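Local coordinates for phenolic acid decarboxylase (PDB 7AE5), which catalyses the reversible, non-oxidative decarboxylation of phenolic acids, including vanillate, 4-hydroxybenzoate and 3,4-dihydroxybenzoate, with prenylated FMN and manganese as cofactors, at the interface of chains A and B and the interface of chains A and C. Residues are numbered along the deposited sequence; one frame, centred on the assembly and turned at random. Chains: chain A/B, Phenolic acid decarboxylase; chain C, Protein ShdD.

Contact 1: the interface of chains A and B. Residues chain A 408-411, 414; chain B 383, 416, 436, 438.
B:Lys383 reaches across to the loop A:Val408 to A:Gly411 and makes a hydrogen bond in this patch of the two-fold symmetric interface between two copies of the UbiD-family enzyme, one of those that build the hexamer. Its ammonium NZ donates to the carbonyl O of A:Val408 at 2.9 Å, the donor standing 19° from the carbonyl plane. The extended start of the lysine chain lays CD beside the ring of A:Pro410, and the bend at chi3 (75°) then directs CE and NZ to the carbonyl; one residue thus serves both a polar and an apolar partner.

A second polar edge, not a hydrogen bond, is made by A:His409: its imidazole meets B:Thr436 at about a right angle, CE1 lying 3.5 Å from the threonine hydroxyl OG1. A weak bond from the backbone N of A:Gly411, in the plane of the imidazole, reaches ND1 and may steady the ring.

The apolar contacts centre on A:Pro410, whose ring settles over the strand 434-442 of chain B. CB of A:Pro410 lies 4.0 Å from the methyl CG2 of B:Thr436, and CG of A:Pro410 comes 4.1 Å from CB of B:Met438.

Farther along, A:Val414 divides its branches between two partners. A:Val414 and B:Ile416 slide past each other in opposite directions, CG1 of the valine lying 4.0 Å from CD1 of the isoleucine. The other methyl, CG2, points at B:Met438 tip to tip, and the thioether SD sits 3.8 Å from it.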
loop_
_atom_site.group_PDB
_atom_site.type_symbol
_atom_site.label_atom_id
_atom_site.label_comp_id
_atom_site.label_asym_id
_atom_site.label_seq_id
_atom_site.Cartn_x
_atom_site.Cartn_y
_atom_site.Cartn_z
ATOM N N VAL A 408 -6.058 10.136 15.315
ATOM C CA VAL A 408 -5.410 9.269 14.340
ATOM C C VAL A 408 -6.458 8.811 13.339
ATOM O O VAL A 408 -7.395 8.081 13.689
ATOM C CB VAL A 408 -4.731 8.061 15.002
ATOM C CG1 VAL A 408 -4.268 7.070 13.943
ATOM C CG2 VAL A 408 -3.565 8.505 15.850
ATOM N N HIS A 409 -6.301 9.239 12.090
ATOM C CA HIS A 409 -7.000 8.646 10.963
ATOM C C HIS A 409 -6.024 7.671 10.322
ATOM O O HIS A 409 -5.099 8.103 9.620
ATOM C CB HIS A 409 -7.438 9.720 9.963
ATOM C CG HIS A 409 -8.276 9.200 8.836
ATOM N ND1 HIS A 409 -7.864 8.181 8.004
ATOM C CD2 HIS A 409 -9.504 9.569 8.397
ATOM C CE1 HIS A 409 -8.802 7.940 7.106
ATOM N NE2 HIS A 409 -9.807 8.769 7.321
ATOM N N PRO A 410 -6.162 6.361 10.549
ATOM C CA PRO A 410 -5.126 5.421 10.087
ATOM C C PRO A 410 -4.889 5.447 8.588
ATOM O O PRO A 410 -3.836 4.977 8.138
ATOM C CB PRO A 410 -5.662 4.060 10.548
ATOM C CG PRO A 410 -6.531 4.394 11.720
ATOM C CD PRO A 410 -7.198 5.685 11.344
ATOM N N GLY A 411 -5.819 5.989 7.801
ATOM C CA GLY A 411 -5.595 6.108 6.372
ATOM C C GLY A 411 -4.557 7.142 5.988
ATOM O O GLY A 411 -4.021 7.080 4.876
ATOM N N VAL A 414 -0.937 7.234 9.692
ATOM C CA VAL A 414 -0.043 6.109 9.964
ATOM C C VAL A 414 0.802 5.847 8.724
ATOM O O VAL A 414 0.262 5.572 7.647
ATOM C CB VAL A 414 -0.820 4.843 10.360
ATOM C CG1 VAL A 414 0.117 3.644 10.411
ATOM C CG2 VAL A 414 -1.520 5.038 11.700
ATOM N N LYS B 383 -11.649 1.239 16.456
ATOM C CA LYS B 383 -10.782 1.675 15.369
ATOM C C LYS B 383 -9.365 1.132 15.484
ATOM O O LYS B 383 -8.765 0.753 14.472
ATOM C CB LYS B 383 -10.738 3.205 15.314
ATOM C CG LYS B 383 -9.828 3.764 14.234
ATOM C CD LYS B 383 -9.898 5.280 14.182
ATOM C CE LYS B 383 -9.133 5.904 15.339
ATOM N NZ LYS B 383 -9.473 7.343 15.518
ATOM N N ILE B 416 -4.417 -2.144 7.749
ATOM C CA ILE B 416 -5.181 -0.908 7.624
ATOM C C ILE B 416 -6.305 -1.152 6.625
ATOM O O ILE B 416 -6.047 -1.465 5.455
ATOM C CB ILE B 416 -4.288 0.268 7.195
ATOM C CG1 ILE B 416 -3.505 0.799 8.400
ATOM C CG2 ILE B 416 -5.109 1.371 6.564
ATOM C CD1 ILE B 416 -2.203 1.474 8.028
ATOM N N THR B 436 -11.347 4.044 9.117
ATOM C CA THR B 436 -10.278 3.210 8.586
ATOM C C THR B 436 -9.713 2.446 9.777
ATOM O O THR B 436 -9.075 3.037 10.654
ATOM C CB THR B 436 -9.209 4.040 7.881
ATOM O OG1 THR B 436 -9.763 4.623 6.695
ATOM C CG2 THR B 436 -8.040 3.161 7.485
ATOM N N MET B 438 -7.515 -0.137 12.121
ATOM C CA MET B 438 -6.125 -0.549 12.254
ATOM C C MET B 438 -6.053 -1.735 13.200
ATOM O O MET B 438 -6.412 -1.618 14.377
ATOM C CB MET B 438 -5.240 0.591 12.764
ATOM C CG MET B 438 -3.759 0.265 12.679
ATOM S SD MET B 438 -2.672 1.670 12.956
ATOM C CE MET B 438 -3.552 2.529 14.252
#

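Contact 2: the interface of chains A and C. Residues chain A 57-58; chain C 22-23.
C:Trp23 meets A:Lys57 where a loop of ShdD, the small zinc-binding partner whose metal is held by four cysteines, touches the UbiD-family decarboxylase. The indole N-H does the work: NE1 donates to the carbonyl O of A:Lys57 at 2.8 Å, nearly straight at the hydrogen (168°). The acceptor lies almost in the indole plane, so the ring approaches edge-on, whereas the donor stands well out of the carbonyl plane. Beside the bond, CA of A:Gly58 lies 3.4 Å from NE1 of C:Trp23, and the absence of a side chain there lets the indole edge come close to the main chain.

Alongside, the methyl CB of C:Ala22 rests against the aliphatic stem of A:Lys57, 3.7 Å from CG. That stem leaves the backbone with CG opposite N (chi1 -177°), which carries it past the alanine methyl while the carbonyl turns to the indole.

The rotamer of C:Trp23 brings the ring to chain A: at chi1 46° its CG sits between the backbone N and the carbonyl carbon, just ahead of strand 24-28. A phenylalanine in its place would probably leave the A:Lys57 carbonyl without its donor from ShdD. A:Gly58, with its positive phi, turns the chain immediately after that carbonyl.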
loop_
_atom_site.group_PDB
_atom_site.type_symbol
_atom_site.label_atom_id
_atom_site.label_comp_id
_atom_site.label_asym_id
_atom_site.label_seq_id
_atom_site.Cartn_x
_atom_site.Cartn_y
_atom_site.Cartn_z
ATOM N N LYS A 57 19.665 -18.535 53.705
ATOM C CA LYS A 57 20.203 -19.752 54.304
ATOM C C LYS A 57 21.558 -20.101 53.704
ATOM O O LYS A 57 21.708 -20.190 52.481
ATOM C CB LYS A 57 19.241 -20.924 54.120
ATOM C CG LYS A 57 19.733 -22.198 54.809
ATOM C CD LYS A 57 18.845 -23.403 54.531
ATOM C CE LYS A 57 17.979 -23.187 53.307
ATOM N NZ LYS A 57 17.445 -24.459 52.743
ATOM N N GLY A 58 22.542 -20.310 54.576
ATOM C CA GLY A 58 23.894 -20.612 54.180
ATOM C C GLY A 58 24.810 -19.409 54.099
ATOM O O GLY A 58 26.033 -19.581 54.090
ATOM N N ALA C 22 24.274 -26.169 54.951
ATOM C CA ALA C 22 22.947 -26.139 54.350
ATOM C C ALA C 22 22.958 -26.578 52.892
ATOM O O ALA C 22 21.964 -27.136 52.415
ATOM C CB ALA C 22 22.349 -24.737 54.469
ATOM N N TRP C 23 24.054 -26.341 52.176
ATOM C CA TRP C 23 24.116 -26.656 50.754
ATOM C C TRP C 23 25.570 -26.628 50.302
ATOM O O TRP C 23 26.454 -26.134 51.006
ATOM C CB TRP C 23 23.281 -25.676 49.924
ATOM C CG TRP C 23 23.491 -24.237 50.304
ATOM C CD1 TRP C 23 22.670 -23.466 51.073
ATOM C CD2 TRP C 23 24.593 -23.399 49.929
ATOM N NE1 TRP C 23 23.191 -22.202 51.203
ATOM C CE2 TRP C 23 24.370 -22.134 50.510
ATOM C CE3 TRP C 23 25.745 -23.594 49.159
ATOM C CZ2 TRP C 23 25.257 -21.071 50.346
ATOM C CZ3 TRP C 23 26.623 -22.538 49.000
ATOM C CH2 TRP C 23 26.374 -21.293 49.590
#

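Contact 3: the interface of chains A and C. Residues chain A 139, 272, 274-275; chain C 5, 31-32, 49, 57.
C:Arg5 extends toward A:Gly274 with CG opposite its backbone N (chi1 -176°), then bends at chi3 (66°) to set the guanidinium edge against the decarboxylase main chain. NH1 donates to the carbonyl O of A:Gly274 at 2.8 Å, in the carbonyl plane and on a lone pair, with the acceptor also in the guanidinium plane. NH2 meets water 1 at 3.1 Å; the water lies 2.7 Å from the O of A:Val272 and also touches the A:Gly274 carbonyl, so it joins the two backbone oxygens to the arginine.

Within ShdD the guanidinium is further held: NE donates a hydrogen bond to the SG of C:Cys31, a zinc ligand, at 3.5 Å, and CD1 of C:Leu49 covers one face near its rim. A positive group beside the zinc thiolate would probably moderate its charge.

A:Val272 packs on the C:Cys31 carbonyl, its CB 3.2 Å from that O, and on apolar partners. Its CG1 lies 3.7 Å from the methyl CE of C:Met57, whose side chain crosses it at about a right angle, and 4.0 Å from CD1 of C:Leu49.

On chain A the site occupies the short strand 271-273 and the loop after it, where a cis peptide precedes A:Pro275; on chain C it draws together the zinc-binding cysteine region and segments flanking helix 51-55.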
loop_
_atom_site.group_PDB
_atom_site.type_symbol
_atom_site.label_atom_id
_atom_site.label_comp_id
_atom_site.label_asym_id
_atom_site.label_seq_id
_atom_site.Cartn_x
_atom_site.Cartn_y
_atom_site.Cartn_z
ATOM N N GLY A 139 23.135 -19.672 33.193
ATOM C CA GLY A 139 24.288 -20.550 33.251
ATOM C C GLY A 139 24.838 -20.711 34.653
ATOM O O GLY A 139 25.477 -21.721 34.961
ATOM N N VAL A 272 32.631 -20.783 28.446
ATOM C CA VAL A 272 31.191 -20.715 28.231
ATOM C C VAL A 272 30.564 -19.800 29.273
ATOM O O VAL A 272 30.632 -20.064 30.480
ATOM C CB VAL A 272 30.571 -22.114 28.275
ATOM C CG1 VAL A 272 29.093 -22.047 27.930
ATOM C CG2 VAL A 272 31.305 -23.048 27.324
ATOM N N GLY A 274 26.860 -17.640 30.164
ATOM C CA GLY A 274 25.452 -17.631 29.863
ATOM C C GLY A 274 24.876 -19.032 29.819
ATOM O O GLY A 274 25.577 -20.016 30.070
ATOM N N PRO A 275 23.580 -19.156 29.483
ATOM C CA PRO A 275 22.662 -18.075 29.099
ATOM C C PRO A 275 22.289 -17.151 30.256
ATOM O O PRO A 275 22.528 -17.487 31.415
ATOM C CB PRO A 275 21.416 -18.827 28.601
ATOM C CG PRO A 275 21.836 -20.260 28.447
ATOM C CD PRO A 275 22.916 -20.467 29.450
ATOM N N ARG C 5 23.751 -29.840 32.082
ATOM C CA ARG C 5 23.721 -29.166 30.790
ATOM C C ARG C 5 24.414 -29.950 29.684
ATOM O O ARG C 5 23.880 -30.043 28.574
ATOM C CB ARG C 5 24.363 -27.779 30.898
ATOM C CG ARG C 5 24.273 -26.973 29.611
ATOM C CD ARG C 5 24.351 -25.477 29.866
ATOM N NE ARG C 5 25.654 -25.066 30.373
ATOM C CZ ARG C 5 26.050 -23.805 30.479
ATOM N NH1 ARG C 5 25.266 -22.802 30.118
ATOM N NH2 ARG C 5 27.264 -23.542 30.956
ATOM N N CYS C 31 31.813 -26.996 30.712
ATOM C CA CYS C 31 30.932 -25.957 30.197
ATOM C C CYS C 31 30.618 -24.856 31.204
ATOM O O CYS C 31 29.868 -23.932 30.866
ATOM C CB CYS C 31 29.621 -26.578 29.697
ATOM S SG CYS C 31 28.467 -27.030 31.007
ATOM N N CYS C 32 31.154 -24.932 32.425
ATOM C CA CYS C 32 31.021 -23.908 33.462
ATOM C C CYS C 32 29.608 -23.795 34.026
ATOM O O CYS C 32 29.273 -22.783 34.651
ATOM C CB CYS C 32 31.483 -22.532 32.963
ATOM S SG CYS C 32 33.205 -22.466 32.439
ATOM N N LEU C 49 24.248 -28.555 25.966
ATOM C CA LEU C 49 25.489 -28.459 25.217
ATOM C C LEU C 49 26.085 -29.844 25.018
ATOM O O LEU C 49 25.799 -30.785 25.763
ATOM C CB LEU C 49 26.501 -27.552 25.936
ATOM C CG LEU C 49 26.087 -26.091 26.128
ATOM C CD1 LEU C 49 27.102 -25.345 26.987
ATOM C CD2 LEU C 49 25.900 -25.398 24.784
ATOM N N MET C 57 31.051 -23.037 19.297
ATOM C CA MET C 57 30.479 -21.841 19.899
ATOM C C MET C 57 31.253 -20.598 19.481
ATOM O O MET C 57 32.479 -20.622 19.349
ATOM C CB MET C 57 30.476 -21.971 21.421
ATOM C CG MET C 57 29.257 -21.377 22.095
ATOM S SD MET C 57 29.436 -21.370 23.888
ATOM C CE MET C 57 28.690 -22.943 24.317
HETATM O O HOH W 1 28.184 -20.601 31.480
#

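Contact 1 joins two decarboxylase copies, the loop 408-411 and strand 414-418 of one meeting strands 414-418 and 434-442 and B:Lys383 of the other, whereas contacts 2 and 3 fasten one ShdD chain to the same chain A. Measured between C-alpha centres, contact 2 and contact 3 are about 25 Å apart, sharing no residues, so ShdD is held at separated points; contact 1 lies about 59 Å and 47 Å from them, well away from these ShdD contacts, consistent with six ShdD chains decorating the hexamer. The centres of contacts 1 and 2 are about 32 Å and 28 Å from A:Glu278, so neither patch lines the active site.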